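Local coordinates for molybdopterin-guanine dinucleotide biosynthesis adapter protein (Escherichia coli, PDB 1NP6) that binds GTP, which it hydrolyses weakly, and may act as an adapter for efficient synthesis and use of the molybdopterin guanine dinucleotide cofactor, at residues 7-12 with 115-120. Residues are numbered along the deposited sequence; the frame is centred on the assembly and turned at random.
Sequences PLLAFA and AKIVLF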
loop_
_atom_site.group_PDB
_atom_site.type_symbol
_atom_site.label_atom_id
_atom_site.label_comp_id
_atom_site.label_asym_id
_atom_site.label_seq_id
_atom_site.Cartn_x
_atom_site.Cartn_y
_atom_site.Cartn_z
ATOM N N PRO B 7 -18.935 1.997 -7.375
ATOM C CA PRO B 7 -18.862 1.148 -8.570
ATOM C C PRO B 7 -17.449 0.711 -8.952
ATOM O O PRO B 7 -16.503 1.520 -8.944
ATOM C CB PRO B 7 -19.440 2.043 -9.675
ATOM C CG PRO B 7 -20.200 3.094 -8.974
ATOM C CD PRO B 7 -19.478 3.335 -7.687
ATOM N N LEU B 8 -17.335 -0.578 -9.273
ATOM C CA LEU B 8 -16.158 -1.185 -9.884
ATOM C C LEU B 8 -16.396 -1.395 -11.398
ATOM O O LEU B 8 -17.448 -1.896 -11.813
ATOM C CB LEU B 8 -15.876 -2.538 -9.207
ATOM C CG LEU B 8 -14.819 -2.674 -8.101
ATOM C CD1 LEU B 8 -15.120 -1.788 -6.898
ATOM C CD2 LEU B 8 -14.661 -4.133 -7.666
ATOM N N LEU B 9 -15.425 -1.021 -12.230
ATOM C CA LEU B 9 -15.558 -1.169 -13.685
ATOM C C LEU B 9 -14.275 -1.708 -14.326
ATOM O O LEU B 9 -13.208 -1.086 -14.228
ATOM C CB LEU B 9 -15.935 0.182 -14.334
ATOM C CG LEU B 9 -16.068 0.219 -15.867
ATOM C CD1 LEU B 9 -17.299 -0.570 -16.368
ATOM C CD2 LEU B 9 -16.121 1.664 -16.360
ATOM N N ALA B 10 -14.371 -2.855 -14.992
ATOM C CA ALA B 10 -13.198 -3.449 -15.635
ATOM C C ALA B 10 -13.085 -3.071 -17.112
ATOM O O ALA B 10 -14.091 -2.855 -17.787
ATOM C CB ALA B 10 -13.211 -4.969 -15.490
ATOM N N PHE B 11 -11.847 -3.018 -17.592
ATOM C CA PHE B 11 -11.532 -2.893 -19.004
ATOM C C PHE B 11 -10.804 -4.153 -19.438
ATOM O O PHE B 11 -9.793 -4.532 -18.841
ATOM C CB PHE B 11 -10.668 -1.642 -19.259
ATOM C CG PHE B 11 -11.481 -0.376 -19.385
ATOM C CD1 PHE B 11 -11.910 0.297 -18.257
ATOM C CD2 PHE B 11 -11.872 0.095 -20.630
ATOM C CE1 PHE B 11 -12.700 1.427 -18.359
ATOM C CE2 PHE B 11 -12.659 1.236 -20.740
ATOM C CZ PHE B 11 -13.066 1.902 -19.607
ATOM N N ALA B 12 -11.336 -4.816 -20.459
ATOM C CA ALA B 12 -10.805 -6.103 -20.856
ATOM C C ALA B 12 -10.469 -6.152 -22.333
ATOM O O ALA B 12 -11.236 -5.673 -23.168
ATOM C CB ALA B 12 -11.801 -7.227 -20.478
ATOM N N ALA B 115 -19.124 -5.428 -13.980
ATOM C CA ALA B 115 -19.369 -4.555 -15.146
ATOM C C ALA B 115 -18.064 -4.315 -15.911
ATOM O O ALA B 115 -17.018 -4.105 -15.289
ATOM C CB ALA B 115 -19.978 -3.233 -14.722
ATOM N N LYS B 116 -18.140 -4.369 -17.242
ATOM C CA LYS B 116 -16.942 -4.443 -18.073
ATOM C C LYS B 116 -17.108 -3.761 -19.433
ATOM O O LYS B 116 -18.146 -3.903 -20.088
ATOM C CB LYS B 116 -16.593 -5.919 -18.299
ATOM C CG LYS B 116 -15.124 -6.230 -18.454
ATOM C CD LYS B 116 -14.782 -7.611 -17.871
ATOM C CE LYS B 116 -15.796 -8.689 -18.273
ATOM N NZ LYS B 116 -15.297 -10.057 -17.955
ATOM N N ILE B 117 -16.073 -3.040 -19.862
ATOM C CA ILE B 117 -15.977 -2.573 -21.252
ATOM C C ILE B 117 -14.881 -3.391 -21.933
ATOM O O ILE B 117 -13.800 -3.575 -21.372
ATOM C CB ILE B 117 -15.703 -1.036 -21.303
ATOM C CG1 ILE B 117 -16.926 -0.294 -20.749
ATOM C CG2 ILE B 117 -15.338 -0.576 -22.754
ATOM C CD1 ILE B 117 -16.709 1.182 -20.460
ATOM N N VAL B 118 -15.195 -3.929 -23.110
ATOM C CA VAL B 118 -14.294 -4.779 -23.884
ATOM C C VAL B 118 -13.762 -3.955 -25.069
ATOM O O VAL B 118 -14.492 -3.179 -25.649
ATOM C CB VAL B 118 -15.033 -6.043 -24.403
ATOM C CG1 VAL B 118 -14.184 -6.860 -25.406
ATOM C CG2 VAL B 118 -15.446 -6.912 -23.232
ATOM N N LEU B 119 -12.488 -4.122 -25.394
ATOM C CA LEU B 119 -11.856 -3.335 -26.463
ATOM C C LEU B 119 -11.567 -4.196 -27.685
ATOM O O LEU B 119 -11.312 -5.398 -27.547
ATOM C CB LEU B 119 -10.564 -2.690 -25.946
ATOM C CG LEU B 119 -10.570 -2.058 -24.540
ATOM C CD1 LEU B 119 -9.194 -1.523 -24.213
ATOM C CD2 LEU B 119 -11.630 -0.953 -24.346
ATOM N N PHE B 120 -11.637 -3.588 -28.874
ATOM C CA PHE B 120 -11.286 -4.252 -30.137
ATOM C C PHE B 120 -10.554 -3.285 -31.071
ATOM O O PHE B 120 -11.042 -2.196 -31.341
ATOM C CB PHE B 120 -12.548 -4.800 -30.847
ATOM C CG PHE B 120 -12.256 -5.531 -32.144
ATOM C CD1 PHE B 120 -11.837 -6.869 -32.131
ATOM C CD2 PHE B 120 -12.392 -4.886 -33.376
ATOM C CE1 PHE B 120 -11.534 -7.546 -33.325
ATOM C CE2 PHE B 120 -12.094 -5.557 -34.584
ATOM C CZ PHE B 120 -11.683 -6.902 -34.554
HETATM O O HOH W 1 -19.342 -3.593 -11.343
#
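The Phe11 ring, on strand 8-12, has Ile117 over one face and Leu119 at its edge, both from the neighbouring parallel strand 116-120 in the central sheet of a P-loop NTPase fold. Ile117 CB stands 4.3 Å from the ring centroid, 28° off the normal, a CH-pi contact. The two side chains run side by side in the same direction, CG of Phe11 and CG1 of Ile117 each anti to their own carbonyl carbon, and Ile117 CD1 meets ring atom CZ at 3.8 Å. Leu119 CD2 lies in the ring plane, 3.9 Å from Phe11 CD2. Leu23 and Leu26 of helix 19-32 also touch the ring, which packs between sheet and helix; an alanine at Phe11 would probably open a gap there and leave Ile117 and Leu119 without their aromatic partner. Leu119 also packs on Lys19, inferred to bind GTP, which is consistent with this layer bordering the nucleotide site. Further back on this face, Leu9 packs CD2 against Ile117 CD1 and CD1 against Ala115 CB. On the other face the Lys116 chain, bent at chi2 and chi3, lays CG 3.7 Å from Ala10 CB and passes CD by Ala12 CB; its NZ is hydrogen-bonded to Glu112 O. The backbones are joined by a regular parallel ladder: Ala10 N to Ala115 O, Ile117 N to Ala10 O, Ala12 N to Ile117 O, and Leu119 N to Ala12 O, the last at 3.0 Å. The first is nearly straight, 175° at the hydrogen. Beside Leu8 and Ala115 a water continues the link, donating to Leu8 O at 2.6 Å and accepting from Ala115 N at 3.2 Å.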